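Long-range contacts in alkaline phosphatase D (Bacillus subtilis, PDB 2YEQ), which hydrolyses phosphate esters, acting on monoesters to release phosphate and as a phosphodiesterase, at an active site built on iron and calcium: residues 12-17 with 197-202; 118-123 with 440-445; 146-151 with 202-207; 274-279 with 326-331; 376-381 with 404-409. All blocks are in the same frame, centred on the assembly; numbering follows the deposited sequence.

Contact 1 (12-17 with 197-202); sequences GVASGD and AAHAAF. With PE5 (3,6,9,12,15,18,21,24-octaoxahexacosan-1-ol), chain D; EDO (1,2-ethanediol), chain I; EDO (1,2-ethanediol), chain B.
Ala14 and His199 meet where strand 13-16, from the N-terminal domain region, runs past the last turns of helix 193-201, which leads into the neighbouring strand 203-206 of the same sheet. The two short axes approach to 6.4 Å at 46°. The methyl of Ala14 comes obliquely to the His199 imidazole, CB lying 3.8 Å from ND1, while Val13 O sits 3.4 Å from His199 CB. One residue further on the helix, Val13 CG2 touches Ala200 CB at 4.1 Å. The polar link is made by two waters. The first joins Ser15 OG, set between the backbone N and the carbonyl carbon (chi1 70°), to His199 O. The second lies in the imidazole plane at 3.0 Å from His199 ND1, accepts from Ser15 N and donates to His199 O at 2.7 Å. Beyond the pair, Ser15 OG bonds Thr104 OG1, His199 NE2 bonds Tyr152 OH, and the imidazole stacks on Trp204. Pro203, four residues after His199, has no N-H to offer this carbonyl at the helix end; the two waters probably fill that role, and they tie the strand to the helix through solvent instead of by direct bonds.

Contact 2 (118-123 with 440-445); sequences TFAFAS and RGYVRC
Val443 and Phe121 stand side by side and point the same way from an antiparallel, hydrogen-bonded pair. With Phe121 CG between the backbone N and the carbonyl carbon (chi1 69°), the ring lies alongside the valine, which reaches over one face of it, CB 3.8 Å from the centroid but offset toward the rim, and CG1 comes to 3.5 Å from Phe121 CE2. The next pair on this face, Phe119 and Cys445, has a similar CH-pi contact: Cys445 CB lies over one face of the Phe119 ring, offset toward the rim. Cys445 SG makes a sulfur-aromatic contact with each ring, oblique to Phe119 and at the edge of Phe121, in its plane, 3.8 Å from CE2. On the other face the contacts across the pair are sparser. Ala120 CB touches Tyr442 CD1 at 4.1 Å, and Thr118 CG2 lies alongside Arg444 CG. Two pairs of backbone bonds fix the register; Cys445 N donates to Phe119 O at 2.7 Å, and Val443 N reaches Phe121 O at 3.2 Å. Past the ladder, a water spans Ser123 N and Gly441 O. Strands 117-122 and 440-448 lie mid-sheet between 145-148 and 451-459. Leu377 of strand 374-378, in the second sheet, packs on Phe119 and Phe121, whereas helix 133-138 covers the face carrying Ala122 and Tyr442.

Contact 3 (146-151 with 202-207); sequences VFHLGD and FPWVVT. With FE (Fe (III) ion), chain C; CA (calcium ion), chain E.
Val146 O receives the N-H of Val205 at 2.7 Å, nearly along the C=O axis, and this is the shortest bond of a parallel ladder between strands 145-148 and 203-206. Helices 179-190 and 193-201 connect the two strands, so the unit is a beta-alpha-beta crossover. Val146 N in turn donates to Pro203 O, and Val205 O accepts from His148 N at 3.0 Å, with the donor tilted 31° from the carbonyl plane. Thr207 N to His148 O closes the series. On one face Val146 carries the packing: CG1 sits over the centre of one face of the Trp204 indole, 3.8 Å from CE2, while CG2 turns to Phe202 CD2 at 3.5 Å. His148, its CG anti to the backbone N (chi1 -159°), lies beside the same indole, CD2 meeting Trp204 CZ3 at 3.8 Å. Phe147 is on the opposite face, its CD1 against Val205 CB. At the strand's end His148 ND1 accepts from Gly150 N, 31° out of the imidazole plane, and His148 NE2 is held by Gln125. The turn delivers Asp151 to the dinuclear site, shared with Cys124, Tyr154 and His382 on iron and with Asp209, Asp210 and Asp380 on calcium. Asp151 OD2 binds both metals, at 2.1 Å from the iron and 2.5 Å from the calcium.

Contact 4 (274-279 with 326-331); sequences NVLDTR and NVLAQQ
Gln331 and Thr278 meet just past the ends of two parallel strands, 271-275 and 325-329, which helix 308-320 links into a beta-alpha-beta unit. The glutamine chain is bent about CB-CG (chi2 72°), which turns CD toward the 274-279 segment, and both ends of its amide are used. NE2 donates to Leu276 O at 2.9 Å in an almost straight bond (177°), the donor standing above the carbonyl plane. OE1 accepts from Thr278 OG1 at 2.7 Å and, weakly, from Thr278 N. An alanine in place of Gln331 would probably leave the Thr278 hydroxyl without its acceptor and free to turn, and Leu276 O without one of its donors. Before this clasp lies the ladder, where Leu276 N reaches Ala329 O at 3.0 Å and Ala329 N reaches Asn274 O. Val327 O is gripped twice by one residue: Asn274 N at 2.8 Å and Asn274 ND2 at 3.2 Å come from opposite faces of its plane. Leu276 packs across on Gln330, CD1 to CB at 3.8 Å. Further out, Asn317 holds Asn274 OD1, a water joins Asn274 ND2 to Asn326 OD1, and Thr207 OG1 is a second donor to Leu276 O. Arg279 NE salt-bridges Asp209, a calcium ligand. Asp277 turns the chain there as an Asx turn, its OD1 accepting from Trp208 NE1 and, at 3.2 Å, from Arg279 N.

Contact 5 (376-381 with 404-409); sequences VLTGDV and EFVGTS. With CA (calcium ion), chain E.
Glu404 crosses to Thr378 with its chain extended, CG anti to the backbone N (chi1 -177°), and OE2 accepts from Thr378 OG1 at 2.6 Å on its anti lone pair. The carboxylate is buried, and it is further held by two backbone N-H groups, Phe334 to OE2 and Ala335 to OE1. A valine in place of Glu404 would probably leave the Thr378 hydroxyl and these two N-H groups without their acceptor. Phe405 comes next and carries the parallel ladder on: its N donates to Val376 O at 2.9 Å, with a C=O...N angle of 175°. Its O accepts from Thr378 N in a longer, more bent bond (3.2 Å, 136°). The Phe405 ring presents its edge to Leu377 CD2. Val406 returns to the Glu404 side, where CG2 packs on Thr378 CB at 3.9 Å. CG1 meets Val381 CG2 at only 3.4 Å, a tight contact between side chains that cross at about a right angle. Gly407 N then closes the ladder on Thr378 O at 2.9 Å. After Gly379 the first segment turns to place Asp380 OD1 on the calcium ion, 2.4 Å away. Strands 374-378 and 400-406 lie inside their sheet, between 325-329 and 384-390, and Phe405 faces strands 117-122 and 451-459 of the other sheet.

In the fold
The five contacts trace the two facing sheets of the calcineurin-like phosphatase core. Contacts 1, 2 and 3 reach one sheet, in which 13-16, 203-206, 145-148, 117-122 and 440-448 are successive neighbours; contact 1 adds helix 193-201 beside it and the N-terminal domain region, about 15 Å from contact 2 between centres. Contacts 4 and 5, about 11 Å apart, pair strands of the second sheet. Along the chain, contacts 3, 4 and 5 follow one another inside the loop that contact 2 closes, and contact 1 crosses contacts 2 and 3. Phe121 touching Phe405 joins the sheets, and contacts 3 and 5 supply ligands to the same calcium, so strand ends from both sheets converge on the metal site.

Contact 1 (12-17 with 197-202)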
# COMPACT_ATOMS: atom_id res chain seq x y z
N GLY A 12 17.70 -7.91 2.41
CA GLY A 12 18.20 -6.58 2.12
C GLY A 12 18.03 -5.60 3.26
O GLY A 12 18.10 -5.96 4.44
N VAL A 13 17.83 -4.34 2.88
CA VAL A 13 17.68 -3.26 3.81
C VAL A 13 16.49 -2.38 3.39
O VAL A 13 15.94 -2.54 2.29
CB VAL A 13 18.97 -2.40 3.90
CG1 VAL A 13 20.20 -3.26 4.34
CG2 VAL A 13 19.25 -1.64 2.57
N ALA A 14 16.09 -1.49 4.27
CA ALA A 14 14.96 -0.60 3.99
C ALA A 14 15.06 0.60 4.87
O ALA A 14 15.77 0.59 5.88
CB ALA A 14 13.58 -1.32 4.20
N SER A 15 14.36 1.66 4.48
CA SER A 15 14.22 2.84 5.32
C SER A 15 12.80 3.36 5.24
O SER A 15 12.05 3.08 4.31
CB SER A 15 15.21 3.95 4.92
OG SER A 15 14.86 4.54 3.66
N GLY A 16 12.42 4.16 6.21
CA GLY A 16 11.04 4.58 6.26
C GLY A 16 10.67 5.60 7.29
O GLY A 16 11.49 6.03 8.10
N ASP A 17 9.41 5.99 7.22
CA ASP A 17 8.83 6.95 8.14
C ASP A 17 9.73 8.14 8.39
O ASP A 17 10.01 8.49 9.53
CB ASP A 17 8.43 6.25 9.45
CG ASP A 17 7.07 5.57 9.34
OD1 ASP A 17 6.64 5.28 8.19
OD2 ASP A 17 6.43 5.35 10.40
N ALA A 197 15.56 -3.97 -4.11
CA ALA A 197 16.20 -2.79 -4.76
C ALA A 197 15.33 -1.54 -4.56
O ALA A 197 15.83 -0.47 -4.24
CB ALA A 197 16.42 -3.04 -6.26
N ALA A 198 14.03 -1.71 -4.73
CA ALA A 198 13.08 -0.60 -4.50
C ALA A 198 13.08 -0.14 -3.06
O ALA A 198 12.99 1.09 -2.79
CB ALA A 198 11.66 -0.99 -5.00
N HIS A 199 13.26 -1.07 -2.11
CA HIS A 199 13.41 -0.68 -0.72
C HIS A 199 14.72 0.06 -0.44
O HIS A 199 14.73 1.00 0.33
CB HIS A 199 13.28 -1.88 0.24
CG HIS A 199 11.87 -2.23 0.59
ND1 HIS A 199 11.06 -1.40 1.34
CD2 HIS A 199 11.13 -3.34 0.33
CE1 HIS A 199 9.88 -1.99 1.52
NE2 HIS A 199 9.90 -3.17 0.92
N ALA A 200 15.82 -0.41 -1.03
CA ALA A 200 17.14 0.20 -0.81
C ALA A 200 17.23 1.60 -1.46
O ALA A 200 17.97 2.46 -1.00
CB ALA A 200 18.28 -0.74 -1.34
N ALA A 201 16.40 1.85 -2.46
CA ALA A 201 16.44 3.12 -3.22
C ALA A 201 15.76 4.32 -2.57
O ALA A 201 16.16 5.48 -2.79
CB ALA A 201 15.87 2.87 -4.63
N PHE A 202 14.71 4.09 -1.77
CA PHE A 202 13.86 5.18 -1.24
C PHE A 202 13.33 4.87 0.16
O PHE A 202 13.14 3.72 0.50
CB PHE A 202 12.61 5.35 -2.10
CG PHE A 202 12.81 5.21 -3.56
CD1 PHE A 202 13.41 6.23 -4.29
CD2 PHE A 202 12.32 4.12 -4.24
CE1 PHE A 202 13.57 6.13 -5.65
CE2 PHE A 202 12.48 4.01 -5.61
CZ PHE A 202 13.12 5.03 -6.31
C50 PE5 D . 24.62 3.25 -3.81
O1 PE5 D . 23.36 3.12 -3.14
C1 PE5 D . 22.40 2.54 -4.01
C2 PE5 D . 21.00 2.50 -3.43
O2 PE5 D . 20.33 1.34 -3.94
C3 PE5 D . 19.62 1.49 -5.17
C4 PE5 D . 18.82 0.24 -5.45
C1 EDO I . 6.58 9.41 11.13
O1 EDO I . 7.01 9.61 9.78
C2 EDO I . 5.53 8.31 11.19
O2 EDO I . 5.89 7.33 12.18
C1 EDO B . 16.38 8.58 -2.14
O1 EDO B . 16.44 7.65 -1.07
C2 EDO B . 15.17 9.48 -1.98
O2 EDO B . 15.36 10.59 -2.86
O HOH W 1 16.04 3.12 1.61
O HOH W 2 12.61 1.14 2.00

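Contact 2 (118-123 with 440-445)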
# COMPACT_ATOMS: atom_id res chain seq x y z
N THR A 118 8.08 14.41 -5.58
CA THR A 118 7.76 13.29 -6.46
C THR A 118 7.77 12.00 -5.62
O THR A 118 8.70 11.77 -4.85
CB THR A 118 8.77 13.15 -7.63
OG1 THR A 118 8.86 14.41 -8.32
CG2 THR A 118 8.35 12.07 -8.61
N PHE A 119 6.75 11.17 -5.79
CA PHE A 119 6.66 9.92 -5.03
C PHE A 119 5.95 8.91 -5.90
O PHE A 119 5.41 9.28 -6.95
CB PHE A 119 6.02 10.13 -3.66
CG PHE A 119 4.55 10.51 -3.68
CD1 PHE A 119 3.58 9.53 -3.75
CD2 PHE A 119 4.15 11.83 -3.58
CE1 PHE A 119 2.21 9.87 -3.75
CE2 PHE A 119 2.79 12.17 -3.57
CZ PHE A 119 1.82 11.16 -3.65
N ALA A 120 6.00 7.64 -5.51
CA ALA A 120 5.27 6.60 -6.19
C ALA A 120 4.41 5.92 -5.12
O ALA A 120 4.75 5.97 -3.93
CB ALA A 120 6.20 5.58 -6.83
N PHE A 121 3.32 5.30 -5.56
CA PHE A 121 2.55 4.42 -4.66
C PHE A 121 2.20 3.12 -5.33
O PHE A 121 1.99 3.03 -6.55
CB PHE A 121 1.35 5.13 -3.99
CG PHE A 121 0.24 5.50 -4.89
CD1 PHE A 121 -0.81 4.62 -5.10
CD2 PHE A 121 0.18 6.77 -5.48
CE1 PHE A 121 -1.90 4.97 -5.88
CE2 PHE A 121 -0.91 7.14 -6.27
CZ PHE A 121 -1.94 6.24 -6.48
N ALA A 122 2.17 2.07 -4.50
CA ALA A 122 2.01 0.73 -4.98
C ALA A 122 1.10 -0.06 -4.03
O ALA A 122 0.94 0.30 -2.87
CB ALA A 122 3.39 0.07 -5.00
N SER A 123 0.53 -1.13 -4.54
CA SER A 123 -0.22 -2.09 -3.73
C SER A 123 -0.27 -3.41 -4.45
O SER A 123 0.04 -3.48 -5.64
CB SER A 123 -1.65 -1.57 -3.51
OG SER A 123 -2.36 -1.56 -4.73
N ARG A 440 -0.54 -4.10 -15.08
CA ARG A 440 0.17 -3.99 -13.81
C ARG A 440 1.18 -2.85 -13.83
O ARG A 440 1.63 -2.40 -14.90
CB ARG A 440 0.86 -5.31 -13.48
CG ARG A 440 -0.00 -6.56 -13.62
CD ARG A 440 -1.02 -6.68 -12.49
NE ARG A 440 -2.13 -5.74 -12.58
CZ ARG A 440 -3.09 -5.74 -13.50
NH1 ARG A 440 -3.10 -6.63 -14.48
NH2 ARG A 440 -4.06 -4.83 -13.44
N GLY A 441 1.54 -2.38 -12.66
CA GLY A 441 2.49 -1.30 -12.51
C GLY A 441 2.27 -0.56 -11.19
O GLY A 441 2.00 -1.17 -10.15
N TYR A 442 2.38 0.75 -11.26
CA TYR A 442 2.32 1.62 -10.10
C TYR A 442 2.05 3.04 -10.59
O TYR A 442 1.93 3.26 -11.78
CB TYR A 442 3.62 1.58 -9.29
CG TYR A 442 4.87 2.00 -10.05
CD1 TYR A 442 5.28 3.34 -10.11
CD2 TYR A 442 5.64 1.06 -10.70
CE1 TYR A 442 6.43 3.71 -10.81
CE2 TYR A 442 6.77 1.40 -11.39
CZ TYR A 442 7.16 2.73 -11.46
OH TYR A 442 8.31 3.03 -12.15
N VAL A 443 1.87 3.96 -9.66
CA VAL A 443 1.50 5.34 -9.97
C VAL A 443 2.57 6.25 -9.44
O VAL A 443 3.09 6.08 -8.33
CB VAL A 443 0.11 5.71 -9.37
CG1 VAL A 443 -0.25 7.13 -9.71
CG2 VAL A 443 -0.96 4.74 -9.85
N ARG A 444 3.01 7.19 -10.29
CA ARG A 444 4.00 8.18 -9.89
C ARG A 444 3.36 9.57 -9.82
O ARG A 444 2.76 10.03 -10.78
CB ARG A 444 5.14 8.21 -10.93
CG ARG A 444 6.25 9.19 -10.61
CD ARG A 444 7.34 9.16 -11.70
NE ARG A 444 6.83 9.65 -12.96
CZ ARG A 444 7.33 9.38 -14.17
NH1 ARG A 444 8.39 8.60 -14.34
NH2 ARG A 444 6.75 9.90 -15.24
N CYS A 445 3.51 10.24 -8.68
CA CYS A 445 2.89 11.54 -8.49
C CYS A 445 3.96 12.64 -8.41
O CYS A 445 4.96 12.49 -7.72
CB CYS A 445 2.01 11.54 -7.24
SG CYS A 445 0.50 10.50 -7.48
O HOH W 3 0.81 -0.81 -7.60

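Contact 3 (146-151 with 202-207)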
# COMPACT_ATOMS: atom_id res chain seq x y z
N VAL A 146 8.23 6.52 -1.26
CA VAL A 146 7.30 5.55 -1.79
C VAL A 146 6.25 5.26 -0.71
O VAL A 146 6.59 5.19 0.49
CB VAL A 146 8.03 4.24 -2.16
CG1 VAL A 146 7.04 3.13 -2.51
CG2 VAL A 146 8.97 4.49 -3.34
N PHE A 147 4.99 5.11 -1.14
CA PHE A 147 3.89 4.61 -0.30
C PHE A 147 3.48 3.22 -0.72
O PHE A 147 3.35 2.92 -1.90
CB PHE A 147 2.62 5.49 -0.46
CG PHE A 147 2.74 6.84 0.15
CD1 PHE A 147 2.46 7.03 1.49
CD2 PHE A 147 3.09 7.95 -0.62
CE1 PHE A 147 2.55 8.27 2.06
CE2 PHE A 147 3.18 9.22 -0.04
CZ PHE A 147 2.91 9.37 1.30
N HIS A 148 3.28 2.34 0.24
CA HIS A 148 2.64 1.08 -0.04
C HIS A 148 1.28 1.09 0.66
O HIS A 148 1.17 1.44 1.83
CB HIS A 148 3.50 -0.11 0.37
CG HIS A 148 3.11 -1.37 -0.34
ND1 HIS A 148 2.00 -2.10 0.02
CD2 HIS A 148 3.66 -1.99 -1.40
CE1 HIS A 148 1.89 -3.13 -0.80
NE2 HIS A 148 2.88 -3.09 -1.67
N LEU A 149 0.23 0.74 -0.09
CA LEU A 149 -1.15 0.92 0.37
C LEU A 149 -1.87 -0.40 0.68
O LEU A 149 -3.09 -0.40 0.89
CB LEU A 149 -1.97 1.67 -0.67
CG LEU A 149 -1.44 3.07 -1.04
CD1 LEU A 149 -2.40 3.73 -2.06
CD2 LEU A 149 -1.20 3.94 0.17
N GLY A 150 -1.13 -1.51 0.66
CA GLY A 150 -1.65 -2.81 1.20
C GLY A 150 -1.47 -3.99 0.28
O GLY A 150 -1.07 -3.85 -0.88
N ASP A 151 -1.83 -5.17 0.81
CA ASP A 151 -1.62 -6.44 0.19
C ASP A 151 -0.14 -6.56 -0.22
O ASP A 151 0.17 -6.98 -1.32
CB ASP A 151 -2.56 -6.67 -0.98
CG ASP A 151 -4.03 -6.79 -0.57
OD1 ASP A 151 -4.35 -6.64 0.61
OD2 ASP A 151 -4.87 -7.00 -1.50
N PHE A 202 14.71 4.09 -1.77
CA PHE A 202 13.86 5.18 -1.24
C PHE A 202 13.33 4.87 0.16
O PHE A 202 13.14 3.72 0.50
CB PHE A 202 12.61 5.35 -2.10
CG PHE A 202 12.81 5.21 -3.56
CD1 PHE A 202 13.41 6.23 -4.29
CD2 PHE A 202 12.32 4.12 -4.24
CE1 PHE A 202 13.57 6.13 -5.65
CE2 PHE A 202 12.48 4.01 -5.61
CZ PHE A 202 13.12 5.03 -6.31
N PRO A 203 13.01 5.89 0.94
CA PRO A 203 12.24 5.69 2.17
C PRO A 203 10.80 5.36 1.82
O PRO A 203 10.25 5.96 0.89
CB PRO A 203 12.30 7.03 2.87
CG PRO A 203 12.58 8.02 1.79
CD PRO A 203 13.28 7.32 0.69
N TRP A 204 10.21 4.41 2.56
CA TRP A 204 8.84 3.96 2.34
C TRP A 204 7.95 4.35 3.52
O TRP A 204 8.38 4.35 4.69
CB TRP A 204 8.77 2.45 2.17
CG TRP A 204 9.25 1.90 0.86
CD1 TRP A 204 10.35 2.30 0.15
CD2 TRP A 204 8.67 0.83 0.11
NE1 TRP A 204 10.48 1.56 -0.98
CE2 TRP A 204 9.47 0.64 -1.03
CE3 TRP A 204 7.54 0.01 0.29
CZ2 TRP A 204 9.19 -0.32 -1.98
CZ3 TRP A 204 7.25 -0.92 -0.64
CH2 TRP A 204 8.08 -1.11 -1.77
N VAL A 205 6.70 4.68 3.19
CA VAL A 205 5.62 4.89 4.15
C VAL A 205 4.59 3.81 3.83
O VAL A 205 3.92 3.85 2.80
CB VAL A 205 5.03 6.30 4.06
CG1 VAL A 205 3.90 6.52 5.11
CG2 VAL A 205 6.15 7.32 4.31
N VAL A 206 4.51 2.80 4.70
CA VAL A 206 3.64 1.67 4.42
C VAL A 206 2.36 1.72 5.27
O VAL A 206 2.37 2.19 6.41
CB VAL A 206 4.39 0.31 4.66
CG1 VAL A 206 5.63 0.21 3.73
CG2 VAL A 206 4.83 0.20 6.13
N THR A 207 1.27 1.20 4.70
CA THR A 207 0.07 0.89 5.46
C THR A 207 -0.52 -0.36 4.85
O THR A 207 -0.26 -0.65 3.68
CB THR A 207 -0.94 2.05 5.49
OG1 THR A 207 -2.01 1.71 6.36
CG2 THR A 207 -1.44 2.43 4.04
FE FE C . -4.85 -7.23 -3.64
CA CA E . -6.88 -5.80 -0.58
O HOH W 4 -5.11 -4.05 -1.20

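Contact 4 (274-279 with 326-331)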
# COMPACT_ATOMS: atom_id res chain seq x y z
N ASN A 274 -2.17 12.08 5.38
CA ASN A 274 -2.88 11.29 6.39
C ASN A 274 -2.88 9.87 5.92
O ASN A 274 -3.59 9.53 4.98
CB ASN A 274 -4.31 11.81 6.53
CG ASN A 274 -4.36 13.28 6.90
OD1 ASN A 274 -4.14 13.66 8.05
ND2 ASN A 274 -4.55 14.14 5.89
N VAL A 275 -2.05 9.04 6.56
CA VAL A 275 -1.95 7.63 6.23
C VAL A 275 -2.98 6.87 7.11
O VAL A 275 -2.85 6.84 8.33
CB VAL A 275 -0.51 7.11 6.51
CG1 VAL A 275 -0.39 5.67 6.14
CG2 VAL A 275 0.53 7.96 5.69
N LEU A 276 -4.00 6.30 6.47
CA LEU A 276 -5.13 5.73 7.17
C LEU A 276 -4.99 4.22 7.33
O LEU A 276 -4.14 3.54 6.65
CB LEU A 276 -6.42 6.02 6.40
CG LEU A 276 -6.69 7.49 6.02
CD1 LEU A 276 -8.08 7.63 5.36
CD2 LEU A 276 -6.53 8.43 7.20
N ASP A 277 -5.84 3.70 8.21
CA ASP A 277 -6.00 2.26 8.46
C ASP A 277 -7.49 1.96 8.46
O ASP A 277 -8.19 2.23 9.43
CB ASP A 277 -5.32 1.93 9.80
CG ASP A 277 -5.38 0.43 10.17
OD1 ASP A 277 -6.04 -0.37 9.47
OD2 ASP A 277 -4.73 0.10 11.18
N THR A 278 -7.97 1.42 7.34
CA THR A 278 -9.38 1.17 7.15
C THR A 278 -9.74 -0.30 7.39
O THR A 278 -10.85 -0.71 7.06
CB THR A 278 -9.84 1.59 5.73
OG1 THR A 278 -9.12 0.85 4.72
CG2 THR A 278 -9.63 3.14 5.52
N ARG A 279 -8.80 -1.09 7.93
CA ARG A 279 -9.05 -2.49 8.31
C ARG A 279 -9.20 -2.72 9.79
O ARG A 279 -10.08 -3.48 10.19
CB ARG A 279 -7.92 -3.42 7.84
CG ARG A 279 -7.96 -3.73 6.38
CD ARG A 279 -9.12 -4.55 5.95
NE ARG A 279 -9.22 -4.50 4.50
CZ ARG A 279 -10.26 -4.88 3.77
NH1 ARG A 279 -11.36 -5.43 4.32
NH2 ARG A 279 -10.21 -4.72 2.46
N ASN A 326 -3.94 18.26 0.77
CA ASN A 326 -4.32 17.36 1.88
C ASN A 326 -4.52 16.01 1.25
O ASN A 326 -5.27 15.89 0.30
CB ASN A 326 -5.60 17.85 2.54
CG ASN A 326 -5.39 19.07 3.35
OD1 ASN A 326 -4.64 19.05 4.32
ND2 ASN A 326 -6.06 20.17 2.98
N VAL A 327 -3.78 15.02 1.73
CA VAL A 327 -3.73 13.72 1.05
C VAL A 327 -4.23 12.63 2.01
O VAL A 327 -3.87 12.66 3.18
CB VAL A 327 -2.31 13.40 0.58
CG1 VAL A 327 -2.25 12.06 -0.22
CG2 VAL A 327 -1.76 14.58 -0.29
N LEU A 328 -5.10 11.77 1.50
CA LEU A 328 -5.52 10.55 2.19
C LEU A 328 -4.84 9.35 1.51
O LEU A 328 -5.20 8.95 0.43
CB LEU A 328 -7.04 10.37 2.13
CG LEU A 328 -7.96 11.46 2.70
CD1 LEU A 328 -9.41 10.88 2.88
CD2 LEU A 328 -7.38 12.01 3.96
N ALA A 329 -3.81 8.82 2.14
CA ALA A 329 -3.12 7.65 1.63
C ALA A 329 -3.80 6.46 2.29
O ALA A 329 -3.60 6.24 3.48
CB ALA A 329 -1.67 7.69 2.02
N GLN A 330 -4.56 5.70 1.52
CA GLN A 330 -5.42 4.67 2.10
C GLN A 330 -5.65 3.53 1.15
O GLN A 330 -4.99 3.44 0.10
CB GLN A 330 -6.72 5.31 2.63
CG GLN A 330 -7.57 6.00 1.58
CD GLN A 330 -8.55 5.07 0.93
OE1 GLN A 330 -9.29 4.35 1.62
NE2 GLN A 330 -8.51 5.02 -0.39
N GLN A 331 -6.57 2.61 1.50
CA GLN A 331 -6.59 1.28 0.91
C GLN A 331 -7.54 1.04 -0.21
O GLN A 331 -7.22 0.30 -1.16
CB GLN A 331 -6.92 0.25 2.02
CG GLN A 331 -5.87 0.12 3.11
CD GLN A 331 -5.78 1.28 4.08
OE1 GLN A 331 -6.75 2.03 4.29
NE2 GLN A 331 -4.61 1.42 4.71
O HOH W 5 -4.25 17.06 6.28

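Contact 5 (376-381 with 404-409)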
# COMPACT_ATOMS: atom_id res chain seq x y z
N VAL A 376 -6.92 11.61 -2.87
CA VAL A 376 -7.04 10.28 -2.27
C VAL A 376 -6.27 9.31 -3.12
O VAL A 376 -6.48 9.26 -4.32
CB VAL A 376 -8.53 9.84 -2.18
CG1 VAL A 376 -8.64 8.45 -1.52
CG2 VAL A 376 -9.33 10.88 -1.39
N LEU A 377 -5.36 8.57 -2.49
CA LEU A 377 -4.62 7.48 -3.09
C LEU A 377 -5.18 6.15 -2.59
O LEU A 377 -5.42 5.99 -1.39
CB LEU A 377 -3.14 7.58 -2.69
CG LEU A 377 -2.47 8.95 -2.67
CD1 LEU A 377 -1.01 8.80 -2.21
CD2 LEU A 377 -2.57 9.62 -4.03
N THR A 378 -5.29 5.20 -3.49
CA THR A 378 -6.02 3.95 -3.28
C THR A 378 -5.35 2.76 -3.97
O THR A 378 -4.71 2.93 -5.00
CB THR A 378 -7.41 4.09 -3.91
OG1 THR A 378 -8.05 5.22 -3.34
CG2 THR A 378 -8.23 2.85 -3.73
N GLY A 379 -5.51 1.56 -3.42
CA GLY A 379 -5.13 0.34 -4.10
C GLY A 379 -6.30 -0.61 -4.18
O GLY A 379 -7.38 -0.23 -4.60
N ASP A 380 -6.05 -1.87 -3.81
CA ASP A 380 -7.07 -2.93 -3.58
C ASP A 380 -7.73 -3.53 -4.80
O ASP A 380 -7.92 -4.75 -4.85
CB ASP A 380 -8.13 -2.49 -2.55
CG ASP A 380 -9.11 -3.63 -2.19
OD1 ASP A 380 -8.69 -4.64 -1.54
OD2 ASP A 380 -10.29 -3.51 -2.61
N VAL A 381 -8.02 -2.71 -5.81
CA VAL A 381 -8.90 -3.14 -6.90
C VAL A 381 -8.19 -3.71 -8.10
O VAL A 381 -8.83 -4.16 -9.04
CB VAL A 381 -9.94 -2.02 -7.29
CG1 VAL A 381 -10.68 -1.52 -6.03
CG2 VAL A 381 -9.27 -0.87 -8.08
N GLU A 404 -9.32 11.41 -6.89
CA GLU A 404 -8.86 10.10 -6.43
C GLU A 404 -8.03 9.44 -7.52
O GLU A 404 -8.47 9.33 -8.65
CB GLU A 404 -10.04 9.17 -6.08
CG GLU A 404 -9.56 7.81 -5.54
CD GLU A 404 -10.66 6.82 -5.14
OE1 GLU A 404 -11.81 6.89 -5.65
OE2 GLU A 404 -10.31 5.90 -4.34
N PHE A 405 -6.84 8.96 -7.14
CA PHE A 405 -6.03 8.13 -8.00
C PHE A 405 -5.95 6.73 -7.42
O PHE A 405 -5.34 6.52 -6.36
CB PHE A 405 -4.62 8.74 -8.09
CG PHE A 405 -4.64 10.15 -8.60
CD1 PHE A 405 -5.02 10.39 -9.91
CD2 PHE A 405 -4.38 11.21 -7.79
CE1 PHE A 405 -5.11 11.70 -10.41
CE2 PHE A 405 -4.47 12.56 -8.29
CZ PHE A 405 -4.84 12.77 -9.60
N VAL A 406 -6.58 5.79 -8.12
CA VAL A 406 -6.59 4.40 -7.74
C VAL A 406 -5.50 3.71 -8.53
O VAL A 406 -5.53 3.65 -9.75
CB VAL A 406 -7.94 3.73 -8.08
CG1 VAL A 406 -7.96 2.24 -7.66
CG2 VAL A 406 -9.12 4.53 -7.42
N GLY A 407 -4.52 3.19 -7.84
CA GLY A 407 -3.46 2.47 -8.53
C GLY A 407 -3.74 1.03 -8.80
O GLY A 407 -4.31 0.31 -7.96
N THR A 408 -3.31 0.57 -9.97
CA THR A 408 -3.28 -0.84 -10.29
C THR A 408 -2.38 -1.64 -9.32
O THR A 408 -1.68 -1.08 -8.48
CB THR A 408 -2.80 -1.02 -11.71
OG1 THR A 408 -2.95 -2.37 -12.13
CG2 THR A 408 -1.34 -0.52 -11.86
N SER A 409 -2.40 -2.94 -9.47
CA SER A 409 -1.59 -3.82 -8.65
C SER A 409 -0.20 -4.03 -9.29
O SER A 409 -0.05 -3.95 -10.52
CB SER A 409 -2.29 -5.15 -8.58
OG SER A 409 -2.71 -5.58 -9.86
CA CA E . -6.88 -5.80 -0.58
O HOH W 4 -5.11 -4.05 -1.20